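Local coordinates for protein UL37 (Suid herpesvirus 1, PDB 4K70) that serves as an inner tegument protein of the herpesvirus particle, probably helping to control viral trafficking, and binds calcium ions in its N-terminal half, at residues L80-D83 with A89-L92; D179-V184 with Y388-D393; V305-A310 with D351-A356; T321-A326 with A343-R348. All coordinates share one frame; numbering follows the deposited sequence. Where two conformers were deposited one is given.

Contact 1 of 4, residues L80-D83 with A89-L92. With CA (calcium ion), chain E.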
loop_
_atom_site.group_PDB
_atom_site.type_symbol
_atom_site.label_atom_id
_atom_site.label_comp_id
_atom_site.label_asym_id
_atom_site.label_seq_id
_atom_site.Cartn_x
_atom_site.Cartn_y
_atom_site.Cartn_z
ATOM N N LEU A 80 -13.587 8.507 -12.363
ATOM C CA LEU A 80 -13.887 9.385 -11.238
ATOM C C LEU A 80 -12.645 9.728 -10.395
ATOM O O LEU A 80 -11.866 8.851 -10.029
ATOM C CB LEU A 80 -14.969 8.737 -10.370
ATOM C CG LEU A 80 -15.696 9.618 -9.364
ATOM C CD1 LEU A 80 -16.471 10.692 -10.104
ATOM C CD2 LEU A 80 -16.615 8.770 -8.500
ATOM N N ARG A 81 -12.458 11.009 -10.101
ATOM C CA ARG A 81 -11.414 11.433 -9.171
ATOM C C ARG A 81 -12.042 11.877 -7.853
ATOM O O ARG A 81 -12.634 12.957 -7.763
ATOM C CB ARG A 81 -10.558 12.564 -9.751
ATOM C CG ARG A 81 -9.328 12.867 -8.881
ATOM C CD ARG A 81 -8.788 14.271 -9.056
ATOM N NE ARG A 81 -8.095 14.453 -10.324
ATOM C CZ ARG A 81 -6.871 14.001 -10.582
ATOM N NH1 ARG A 81 -6.196 13.303 -9.668
ATOM N NH2 ARG A 81 -6.330 14.230 -11.772
ATOM N N HIS A 82 -11.923 11.031 -6.837
ATOM C CA HIS A 82 -12.546 11.281 -5.549
ATOM C C HIS A 82 -11.476 11.544 -4.505
ATOM O O HIS A 82 -10.474 10.838 -4.449
ATOM C CB HIS A 82 -13.391 10.072 -5.119
ATOM C CG HIS A 82 -13.918 10.178 -3.722
ATOM N ND1 HIS A 82 -14.626 11.278 -3.275
ATOM C CD2 HIS A 82 -13.839 9.333 -2.671
ATOM C CE1 HIS A 82 -14.959 11.099 -2.010
ATOM N NE2 HIS A 82 -14.490 9.924 -1.618
ATOM N N ASP A 83 -11.682 12.562 -3.678
ATOM C CA ASP A 83 -10.726 12.890 -2.628
ATOM C C ASP A 83 -11.017 12.026 -1.411
ATOM O O ASP A 83 -11.950 12.305 -0.669
ATOM C CB ASP A 83 -10.847 14.371 -2.255
ATOM C CG ASP A 83 -9.778 14.818 -1.278
ATOM O OD1 ASP A 83 -8.986 13.965 -0.799
ATOM O OD2 ASP A 83 -9.730 16.026 -0.994
ATOM N N ALA A 89 -18.765 9.559 2.089
ATOM C CA ALA A 89 -19.985 10.374 1.995
ATOM C C ALA A 89 -20.260 10.978 0.610
ATOM O O ALA A 89 -21.363 10.839 0.079
ATOM C CB ALA A 89 -20.014 11.461 3.089
ATOM N N PRO A 90 -19.255 11.636 0.017
ATOM C CA PRO A 90 -19.436 12.257 -1.299
ATOM C C PRO A 90 -19.756 11.246 -2.403
ATOM O O PRO A 90 -20.455 11.599 -3.360
ATOM C CB PRO A 90 -18.076 12.902 -1.569
ATOM C CG PRO A 90 -17.459 13.085 -0.215
ATOM C CD PRO A 90 -17.913 11.893 0.565
ATOM N N LEU A 91 -19.227 10.025 -2.293
ATOM C CA LEU A 91 -19.544 8.980 -3.255
ATOM C C LEU A 91 -20.965 8.520 -3.088
ATOM O O LEU A 91 -21.688 8.346 -4.065
ATOM C CB LEU A 91 -18.624 7.765 -3.096
ATOM C CG LEU A 91 -17.201 7.974 -3.575
ATOM C CD1 LEU A 91 -16.470 6.625 -3.609
ATOM C CD2 LEU A 91 -17.216 8.641 -4.950
ATOM N N LEU A 92 -21.352 8.272 -1.842
ATOM C CA LEU A 92 -22.709 7.855 -1.555
ATOM C C LEU A 92 -23.689 8.931 -2.011
ATOM O O LEU A 92 -24.796 8.631 -2.454
ATOM C CB LEU A 92 -22.884 7.592 -0.062
ATOM C CG LEU A 92 -21.944 6.540 0.529
ATOM C CD1 LEU A 92 -22.354 6.182 1.948
ATOM C CD2 LEU A 92 -21.899 5.307 -0.349
HETATM CA CA CA E . -7.459 15.764 0.123
#
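The calcium-binding loop between helix 63-78 and helix 89-98 packs His82 and Leu80 against Pro90 and Leu91 in the first turn of the second helix. Leu91 reaches the imidazole from above: its CG stands 3.8 Å from the centroid of the His82 ring and 13° off the ring normal, which identifies a CH-pi contact over the face. While CG stands over the middle of the ring, CD2 of Leu91 lies above the rim at CG of His82, and CD1 overhangs the rim beside CD2 of His82. A chi1 of -73° sets CG of Leu91 opposite its carbonyl carbon, so that the branch extends to the loop although the bond to CB does not aim there. Pro90 approaches obliquely, with CB 3.6 Å from CE1 of His82, and the two side chains cross at about a right angle. Leu80 runs past Leu91 in the opposite direction, their CD2 atoms meeting at 3.6 Å. Pro39 of helix 39-60 and Phe176 of helix 175-188 add to this apolar surround. The polar end of His82 is engaged separately, since its NE2 is hydrogen-bonded to the carbonyl O of Gly87 in the same loop. Next door, Asp83 holds calcium through both carboxylate oxygens, OD1 and OD2 each 2.5 Å from the ion, and Asp85 shares a calcium with it. His82 and Asp179 also belong to a calcium site observed for this protein, although no ion is bound to these residues in this model. Because a carbonyl can only accept, NE2 carries the proton in the bond to Gly87, which together with Leu91 over one face constrains the imidazole in rotation.

Contact 2 of 4, residues D179-V184 with Y388-D393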
loop_
_atom_site.group_PDB
_atom_site.type_symbol
_atom_site.label_atom_id
_atom_site.label_comp_id
_atom_site.label_asym_id
_atom_site.label_seq_id
_atom_site.Cartn_x
_atom_site.Cartn_y
_atom_site.Cartn_z
ATOM N N ASP A 179 -7.646 4.569 -6.476
ATOM C CA ASP A 179 -7.283 5.625 -5.535
ATOM C C ASP A 179 -7.595 5.198 -4.105
ATOM O O ASP A 179 -6.830 5.493 -3.191
ATOM C CB ASP A 179 -8.021 6.939 -5.850
ATOM C CG ASP A 179 -7.512 7.612 -7.121
ATOM O OD1 ASP A 179 -6.388 7.283 -7.564
ATOM O OD2 ASP A 179 -8.241 8.461 -7.682
ATOM N N GLY A 180 -8.721 4.513 -3.909
ATOM C CA GLY A 180 -9.124 4.085 -2.576
ATOM C C GLY A 180 -8.184 3.027 -2.014
ATOM O O GLY A 180 -7.896 3.002 -0.815
ATOM N N LEU A 181 -7.727 2.122 -2.876
ATOM C CA LEU A 181 -6.725 1.117 -2.479
ATOM C C LEU A 181 -5.423 1.770 -1.995
ATOM O O LEU A 181 -4.838 1.368 -0.984
ATOM C CB LEU A 181 -6.422 0.198 -3.652
ATOM C CG LEU A 181 -7.585 -0.695 -4.102
ATOM C CD1 LEU A 181 -7.207 -1.521 -5.316
ATOM C CD2 LEU A 181 -8.038 -1.598 -2.950
ATOM N N ARG A 182 -4.966 2.770 -2.735
ATOM C CA ARG A 182 -3.807 3.567 -2.314
ATOM C C ARG A 182 -4.001 4.175 -0.928
ATOM O O ARG A 182 -3.099 4.148 -0.083
ATOM C CB ARG A 182 -3.531 4.675 -3.326
ATOM C CG ARG A 182 -2.439 5.671 -2.895
ATOM C CD ARG A 182 -2.285 6.748 -3.954
ATOM N NE ARG A 182 -1.766 8.008 -3.429
ATOM C CZ ARG A 182 -0.496 8.400 -3.516
ATOM N NH1 ARG A 182 0.405 7.617 -4.102
ATOM N NH2 ARG A 182 -0.124 9.573 -3.006
ATOM N N TYR A 183 -5.191 4.716 -0.695
ATOM C CA TYR A 183 -5.519 5.340 0.575
ATOM C C TYR A 183 -5.527 4.343 1.714
ATOM O O TYR A 183 -5.031 4.631 2.803
ATOM C CB TYR A 183 -6.893 6.026 0.486
ATOM C CG TYR A 183 -7.233 6.882 1.687
ATOM C CD1 TYR A 183 -6.847 8.228 1.738
ATOM C CD2 TYR A 183 -7.924 6.353 2.775
ATOM C CE1 TYR A 183 -7.152 9.019 2.828
ATOM C CE2 TYR A 183 -8.231 7.144 3.879
ATOM C CZ TYR A 183 -7.846 8.474 3.895
ATOM O OH TYR A 183 -8.150 9.269 4.981
ATOM N N VAL A 184 -6.122 3.173 1.482
ATOM C CA VAL A 184 -6.212 2.170 2.530
ATOM C C VAL A 184 -4.831 1.679 2.941
ATOM O O VAL A 184 -4.549 1.539 4.128
ATOM C CB VAL A 184 -7.060 0.956 2.081
ATOM C CG1 VAL A 184 -6.949 -0.168 3.093
ATOM C CG2 VAL A 184 -8.514 1.382 1.918
ATOM N N TYR A 388 2.085 -1.357 0.079
ATOM C CA TYR A 388 1.661 -2.697 -0.318
ATOM C C TYR A 388 0.144 -2.856 -0.432
ATOM O O TYR A 388 -0.592 -2.580 0.518
ATOM C CB TYR A 388 2.195 -3.747 0.646
ATOM C CG TYR A 388 1.979 -5.139 0.106
ATOM C CD1 TYR A 388 0.782 -5.818 0.322
ATOM C CD2 TYR A 388 2.951 -5.752 -0.663
ATOM C CE1 TYR A 388 0.571 -7.081 -0.202
ATOM C CE2 TYR A 388 2.759 -7.015 -1.178
ATOM C CZ TYR A 388 1.565 -7.674 -0.948
ATOM O OH TYR A 388 1.395 -8.928 -1.468
ATOM N N GLY A 389 -0.307 -3.320 -1.593
ATOM C CA GLY A 389 -1.714 -3.608 -1.794
ATOM C C GLY A 389 -2.011 -4.265 -3.126
ATOM O O GLY A 389 -1.101 -4.559 -3.905
ATOM N N PRO A 390 -3.300 -4.495 -3.400
ATOM C CA PRO A 390 -3.663 -5.303 -4.562
ATOM C C PRO A 390 -4.000 -4.494 -5.807
ATOM O O PRO A 390 -4.701 -5.012 -6.676
ATOM C CB PRO A 390 -4.907 -6.041 -4.071
ATOM C CG PRO A 390 -5.573 -5.035 -3.168
ATOM C CD PRO A 390 -4.443 -4.285 -2.490
ATOM N N GLY A 391 -3.511 -3.265 -5.909
ATOM C CA GLY A 391 -3.883 -2.414 -7.024
ATOM C C GLY A 391 -2.756 -1.755 -7.808
ATOM O O GLY A 391 -1.577 -2.082 -7.659
ATOM N N LEU A 392 -3.146 -0.809 -8.656
ATOM C CA LEU A 392 -2.249 -0.150 -9.597
ATOM C C LEU A 392 -1.172 0.687 -8.913
ATOM O O LEU A 392 -0.020 0.726 -9.356
ATOM C CB LEU A 392 -3.075 0.756 -10.501
ATOM C CG LEU A 392 -2.355 1.517 -11.602
ATOM C CD1 LEU A 392 -1.553 0.536 -12.435
ATOM C CD2 LEU A 392 -3.372 2.255 -12.457
ATOM N N ASP A 393 -1.558 1.377 -7.850
ATOM C CA ASP A 393 -0.632 2.214 -7.089
ATOM C C ASP A 393 0.567 1.421 -6.573
ATOM O O ASP A 393 1.699 1.910 -6.569
ATOM C CB ASP A 393 -1.334 2.852 -5.896
ATOM C CG ASP A 393 -0.427 3.792 -5.131
ATOM O OD1 ASP A 393 -0.144 4.879 -5.664
ATOM O OD2 ASP A 393 0.004 3.450 -4.007
#
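Asp393, Leu181 and Arg182 have the most surface buried where helix 175-188 packs against the N-terminal turn of helix 392-402 and the loop leading into it. The polar half of this long-range contact is a salt bridge that is also a hydrogen bond: NH1 of Arg182 lies 3.2 Å from OD1 of Asp393, with a nearly straight N-H...O angle of 167°. The acceptor sits at the edge of the guanidinium and close to its plane, whereas the carboxylate is turned almost perpendicular to it, the two planes being 88° apart. The donor meets OD1 from the syn side but 26° out of the carboxylate plane. Behind this bond the extended arginine chain passes obliquely across the carboxylate, with CG of Arg182 3.5 Å from OD2 of Asp393. Asp393 was modelled in two conformers, so this geometry describes one of them and the bridge need not be permanent. The apolar half belongs to Leu181. It points into the bend at Gly391, the N-cap position of helix 392-402, where a glycine leaves room for the leucine tip. OE1 of Gln178, on helix 175-188, accepts a hydrogen bond from the backbone N of Leu392, a second polar link between the two helices. Leu181 thus splits its two methyls between neighbouring loop residues: CD2 comes within 4.2 Å of CG of Pro390, and CD1 rests 3.8 Å from CA of Gly391.

Contact 3 of 4, residues V305-A310 with D351-A356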
loop_
_atom_site.group_PDB
_atom_site.type_symbol
_atom_site.label_atom_id
_atom_site.label_comp_id
_atom_site.label_asym_id
_atom_site.label_seq_id
_atom_site.Cartn_x
_atom_site.Cartn_y
_atom_site.Cartn_z
ATOM N N VAL A 305 19.226 -6.361 17.297
ATOM C CA VAL A 305 18.521 -5.275 17.981
ATOM C C VAL A 305 19.507 -4.431 18.805
ATOM O O VAL A 305 19.221 -3.281 19.141
ATOM C CB VAL A 305 17.361 -5.774 18.876
ATOM C CG1 VAL A 305 17.876 -6.187 20.238
ATOM C CG2 VAL A 305 16.307 -4.681 19.023
ATOM N N HIS A 306 20.662 -5.014 19.133
ATOM C CA HIS A 306 21.781 -4.254 19.692
ATOM C C HIS A 306 22.606 -3.848 18.475
ATOM O O HIS A 306 23.592 -4.488 18.136
ATOM C CB HIS A 306 22.580 -5.150 20.644
ATOM C CG HIS A 306 23.779 -4.489 21.259
ATOM N ND1 HIS A 306 24.070 -3.160 21.089
ATOM C CD2 HIS A 306 24.759 -4.996 22.050
ATOM C CE1 HIS A 306 25.182 -2.866 21.747
ATOM N NE2 HIS A 306 25.616 -3.959 22.339
ATOM N N VAL A 307 22.160 -2.810 17.776
ATOM C CA VAL A 307 22.684 -2.532 16.441
ATOM C C VAL A 307 24.138 -2.034 16.479
ATOM O O VAL A 307 24.909 -2.275 15.548
ATOM C CB VAL A 307 21.758 -1.563 15.666
ATOM C CG1 VAL A 307 21.919 -0.128 16.177
ATOM C CG2 VAL A 307 22.002 -1.657 14.151
ATOM N N ALA A 308 24.523 -1.369 17.563
ATOM C CA ALA A 308 25.902 -0.913 17.695
ATOM C C ALA A 308 26.877 -2.097 17.725
ATOM O O ALA A 308 27.942 -2.041 17.115
ATOM C CB ALA A 308 26.072 -0.027 18.927
ATOM N N ALA A 309 26.511 -3.172 18.418
ATOM C CA ALA A 309 27.338 -4.375 18.432
ATOM C C ALA A 309 27.383 -5.032 17.056
ATOM O O ALA A 309 28.440 -5.437 16.577
ATOM C CB ALA A 309 26.823 -5.370 19.469
ATOM N N ALA A 310 26.221 -5.144 16.431
ATOM C CA ALA A 310 26.107 -5.816 15.147
ATOM C C ALA A 310 26.893 -5.063 14.083
ATOM O O ALA A 310 27.430 -5.671 13.159
ATOM C CB ALA A 310 24.637 -5.953 14.748
ATOM N N ASP A 351 19.060 0.110 7.648
ATOM C CA ASP A 351 19.818 1.220 7.100
ATOM C C ASP A 351 21.249 1.256 7.655
ATOM O O ASP A 351 22.218 1.418 6.913
ATOM C CB ASP A 351 19.088 2.535 7.403
ATOM C CG ASP A 351 19.843 3.740 6.917
ATOM O OD1 ASP A 351 19.846 3.981 5.686
ATOM O OD2 ASP A 351 20.426 4.456 7.765
ATOM N N LEU A 352 21.381 1.085 8.964
ATOM C CA LEU A 352 22.693 1.137 9.600
ATOM C C LEU A 352 23.568 -0.077 9.260
ATOM O O LEU A 352 24.757 0.069 9.039
ATOM C CB LEU A 352 22.544 1.274 11.118
ATOM C CG LEU A 352 21.973 2.592 11.657
ATOM C CD1 LEU A 352 21.733 2.443 13.150
ATOM C CD2 LEU A 352 22.932 3.764 11.371
ATOM N N LEU A 353 22.983 -1.270 9.220
ATOM C CA LEU A 353 23.773 -2.481 8.989
ATOM C C LEU A 353 24.164 -2.630 7.518
ATOM O O LEU A 353 25.240 -3.119 7.207
ATOM C CB LEU A 353 23.027 -3.700 9.510
ATOM C CG LEU A 353 22.938 -3.689 11.038
ATOM C CD1 LEU A 353 22.060 -4.828 11.514
ATOM C CD2 LEU A 353 24.346 -3.788 11.654
ATOM N N GLU A 354 23.296 -2.188 6.611
ATOM C CA GLU A 354 23.644 -2.112 5.192
ATOM C C GLU A 354 24.897 -1.260 4.982
ATOM O O GLU A 354 25.882 -1.708 4.387
ATOM C CB GLU A 354 22.481 -1.523 4.393
ATOM C CG GLU A 354 22.788 -1.283 2.926
ATOM C CD GLU A 354 21.570 -0.825 2.129
ATOM O OE1 GLU A 354 20.422 -1.176 2.506
ATOM O OE2 GLU A 354 21.762 -0.119 1.113
ATOM N N ARG A 355 24.856 -0.026 5.471
ATOM C CA ARG A 355 26.025 0.860 5.424
ATOM C C ARG A 355 27.286 0.199 6.004
ATOM O O ARG A 355 28.340 0.181 5.369
ATOM C CB ARG A 355 25.692 2.153 6.168
ATOM C CG ARG A 355 26.622 3.322 5.883
ATOM C CD ARG A 355 25.819 4.630 5.806
ATOM N NE ARG A 355 24.733 4.692 6.790
ATOM C CZ ARG A 355 23.450 4.916 6.502
ATOM N NH1 ARG A 355 23.047 5.116 5.247
ATOM N NH2 ARG A 355 22.555 4.946 7.480
ATOM N N ALA A 356 27.168 -0.370 7.198
ATOM C CA ALA A 356 28.319 -0.944 7.885
ATOM C C ALA A 356 28.937 -2.114 7.122
ATOM O O ALA A 356 30.159 -2.234 7.026
ATOM C CB ALA A 356 27.924 -1.386 9.278
#
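From the N-cap position at His306, the short helix 307-311 turns Val307 and Ala310 towards Leu352 and Leu353 of helix 347-358. The carbonyl O of His306 accepts a bond from Ala310 N at 3.2 Å, which closes the first turn and brings the two contact residues onto one side. NE2 of His306 is itself hydrogen-bonded to the backbone O of Arg289. Val307 comes next and divides its methyls between two leucines. Its CG1 meets CD1 of Leu352 at 4.0 Å, the side chains crossing at about a right angle, while CG2 lies 3.8 Å from CG of Leu353. A chi1 of 75° places CG1 between the backbone N and carbonyl carbon and leaves CG2 opposite the N, which accounts for this division. One turn later, Ala310 offers a small surface to CD2 of Leu353, which stands 3.8 Å from its CB and 3.7 Å from its carbonyl C. Val261 of helix 260-271 touches both Val307 and Leu352, extending the apolar layer. Side chains three residues apart on one helix, set against adjacent leucines on another, make this ordinary apolar helix-helix packing within a helical fold without strands.

Contact 4 of 4, residues T321-A326 with A343-R348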
loop_
_atom_site.group_PDB
_atom_site.type_symbol
_atom_site.label_atom_id
_atom_site.label_comp_id
_atom_site.label_asym_id
_atom_site.label_seq_id
_atom_site.Cartn_x
_atom_site.Cartn_y
_atom_site.Cartn_z
ATOM N N THR A 321 22.558 -15.792 10.237
ATOM C CA THR A 321 22.218 -16.910 9.349
ATOM C C THR A 321 20.754 -17.323 9.424
ATOM O O THR A 321 20.098 -17.483 8.399
ATOM C CB THR A 321 23.117 -18.142 9.593
ATOM O OG1 THR A 321 22.976 -18.575 10.949
ATOM C CG2 THR A 321 24.562 -17.775 9.339
ATOM N N GLY A 322 20.228 -17.488 10.629
ATOM C CA GLY A 322 18.833 -17.874 10.768
ATOM C C GLY A 322 17.854 -16.842 10.224
ATOM O O GLY A 322 16.854 -17.195 9.581
ATOM N N VAL A 323 18.119 -15.557 10.473
ATOM C CA VAL A 323 17.187 -14.535 10.007
ATOM C C VAL A 323 17.245 -14.414 8.490
ATOM O O VAL A 323 16.221 -14.235 7.835
ATOM C CB VAL A 323 17.412 -13.158 10.669
ATOM C CG1 VAL A 323 18.830 -12.677 10.446
ATOM C CG2 VAL A 323 16.388 -12.141 10.119
ATOM N N TRP A 324 18.447 -14.540 7.938
ATOM C CA TRP A 324 18.642 -14.490 6.493
ATOM C C TRP A 324 17.940 -15.667 5.830
ATOM O O TRP A 324 17.334 -15.525 4.764
ATOM C CB TRP A 324 20.147 -14.518 6.164
ATOM C CG TRP A 324 20.441 -14.559 4.701
ATOM C CD1 TRP A 324 21.351 -15.369 4.066
ATOM C CD2 TRP A 324 19.802 -13.782 3.667
ATOM N NE1 TRP A 324 21.328 -15.126 2.714
ATOM C CE2 TRP A 324 20.391 -14.164 2.443
ATOM C CE3 TRP A 324 18.803 -12.796 3.667
ATOM C CZ2 TRP A 324 20.001 -13.603 1.222
ATOM C CZ3 TRP A 324 18.423 -12.237 2.455
ATOM C CH2 TRP A 324 19.025 -12.634 1.249
ATOM N N GLU A 325 18.041 -16.839 6.454
ATOM C CA GLU A 325 17.309 -18.012 5.978
ATOM C C GLU A 325 15.792 -17.774 5.997
ATOM O O GLU A 325 15.092 -18.072 5.019
ATOM C CB GLU A 325 17.670 -19.260 6.803
ATOM C CG GLU A 325 19.078 -19.786 6.518
ATOM C CD GLU A 325 19.511 -20.918 7.456
ATOM O OE1 GLU A 325 18.637 -21.477 8.163
ATOM O OE2 GLU A 325 20.728 -21.243 7.487
ATOM N N ALA A 326 15.285 -17.253 7.111
ATOM C CA ALA A 326 13.840 -17.031 7.224
ATOM C C ALA A 326 13.355 -15.962 6.245
ATOM O O ALA A 326 12.248 -16.057 5.712
ATOM C CB ALA A 326 13.451 -16.692 8.655
ATOM N N ALA A 343 13.892 -10.291 14.460
ATOM C CA ALA A 343 15.341 -10.448 14.608
ATOM C C ALA A 343 16.034 -9.120 14.909
ATOM O O ALA A 343 17.259 -9.071 15.049
ATOM C CB ALA A 343 15.946 -11.086 13.369
ATOM N N GLY A 344 15.254 -8.048 15.003
ATOM C CA GLY A 344 15.816 -6.743 15.313
ATOM C C GLY A 344 16.229 -5.935 14.095
ATOM O O GLY A 344 16.826 -4.872 14.228
ATOM N N PHE A 345 15.899 -6.429 12.906
ATOM C CA PHE A 345 16.137 -5.682 11.678
ATOM C C PHE A 345 14.968 -4.738 11.386
ATOM O O PHE A 345 14.226 -4.910 10.426
ATOM C CB PHE A 345 16.378 -6.627 10.511
ATOM C CG PHE A 345 17.782 -7.211 10.484
ATOM C CD1 PHE A 345 18.112 -8.298 11.278
ATOM C CD2 PHE A 345 18.768 -6.651 9.678
ATOM C CE1 PHE A 345 19.406 -8.843 11.251
ATOM C CE2 PHE A 345 20.056 -7.176 9.647
ATOM C CZ PHE A 345 20.378 -8.277 10.434
ATOM N N THR A 346 14.812 -3.746 12.246
ATOM C CA THR A 346 13.844 -2.682 12.043
ATOM C C THR A 346 14.320 -1.809 10.881
ATOM O O THR A 346 15.421 -2.008 10.362
ATOM C CB THR A 346 13.754 -1.827 13.289
ATOM O OG1 THR A 346 15.055 -1.307 13.565
ATOM C CG2 THR A 346 13.316 -2.667 14.471
ATOM N N ARG A 347 13.495 -0.851 10.469
ATOM C CA ARG A 347 13.827 0.024 9.344
ATOM C C ARG A 347 15.175 0.702 9.533
ATOM O O ARG A 347 16.015 0.695 8.640
ATOM C CB ARG A 347 12.761 1.112 9.145
ATOM C CG ARG A 347 13.037 1.984 7.924
ATOM C CD ARG A 347 12.417 3.380 8.027
ATOM N NE ARG A 347 12.951 4.177 9.132
ATOM C CZ ARG A 347 14.099 4.856 9.095
ATOM N NH1 ARG A 347 14.868 4.828 8.011
ATOM N NH2 ARG A 347 14.483 5.556 10.154
ATOM N N ARG A 348 15.362 1.303 10.699
ATOM C CA ARG A 348 16.592 2.036 10.983
ATOM C C ARG A 348 17.802 1.103 11.085
ATOM O O ARG A 348 18.895 1.448 10.648
ATOM C CB ARG A 348 16.424 2.865 12.260
ATOM C CG ARG A 348 17.673 3.545 12.745
ATOM C CD ARG A 348 18.201 4.533 11.726
ATOM N NE ARG A 348 19.183 5.436 12.326
ATOM C CZ ARG A 348 20.058 6.154 11.630
ATOM N NH1 ARG A 348 20.076 6.074 10.304
ATOM N NH2 ARG A 348 20.921 6.946 12.256
#
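Glu325 N bonds to Thr321 O at 2.9 Å, closing the helical turn from which Val323 projects against Ala343 and Phe345. This bond lies within helix 321-329; the contact between the segments is itself entirely apolar. Its tightest point is CG2 of Val323 against CB of Ala343, 3.4 Å apart, shorter than usual for two carbons. The other methyl, CG1 of Val323, approaches the phenyl ring of Phe345 obliquely and lies 4.0 Å from CE1. The valine's chi1 of 57° turns CG2 to Ala343 and CG1 to the ring. Ala343 and Phe345 flank Gly344, whose positive phi of 90° ends helix 333-342 in a Schellman motif. Phe345 then centres an inverse gamma turn, in which Thr346 N makes a weak bond of 3.0 Å to Gly344 O. Thr346 follows at the N-cap position of helix 347-358, its OG1 bonding weakly to the backbone N of His349. The backbone at Phe345 is held from outside too, as its O accepts a hydrogen bond from NE2 of His382. Thr374 of helix 366-385 touches both Val323 and Phe345. With no polar bond between the segments, nothing directional fixes Val323 here: its place rests on close fit to Ala343 and Phe345, and helix 321-329 is also packed on helix 366-385 through Val323 and Trp324.

Along the chain, contact 1 closes before the others open, whereas contact 2 joins segments 204 residues apart and spans the sequence holding contacts 3 and 4. Contact 4 in turn falls between the two segments of contact 3. In space they form two groups. Contacts 1 and 2 have centres 16 Å apart, with contact 2 near the centre of the chain. Contacts 3 and 4, 11 Å apart, both use helix 347-358 and meet directly, CD1 of Leu353 lying 3.6 Å from CE2 of Phe345. About 45 Å separates the centres of contacts 1 and 3, on opposite sides of the chain's centre. Contact 2 therefore ties sequence-distant parts of this elongated, strand-free helical N-terminal half together.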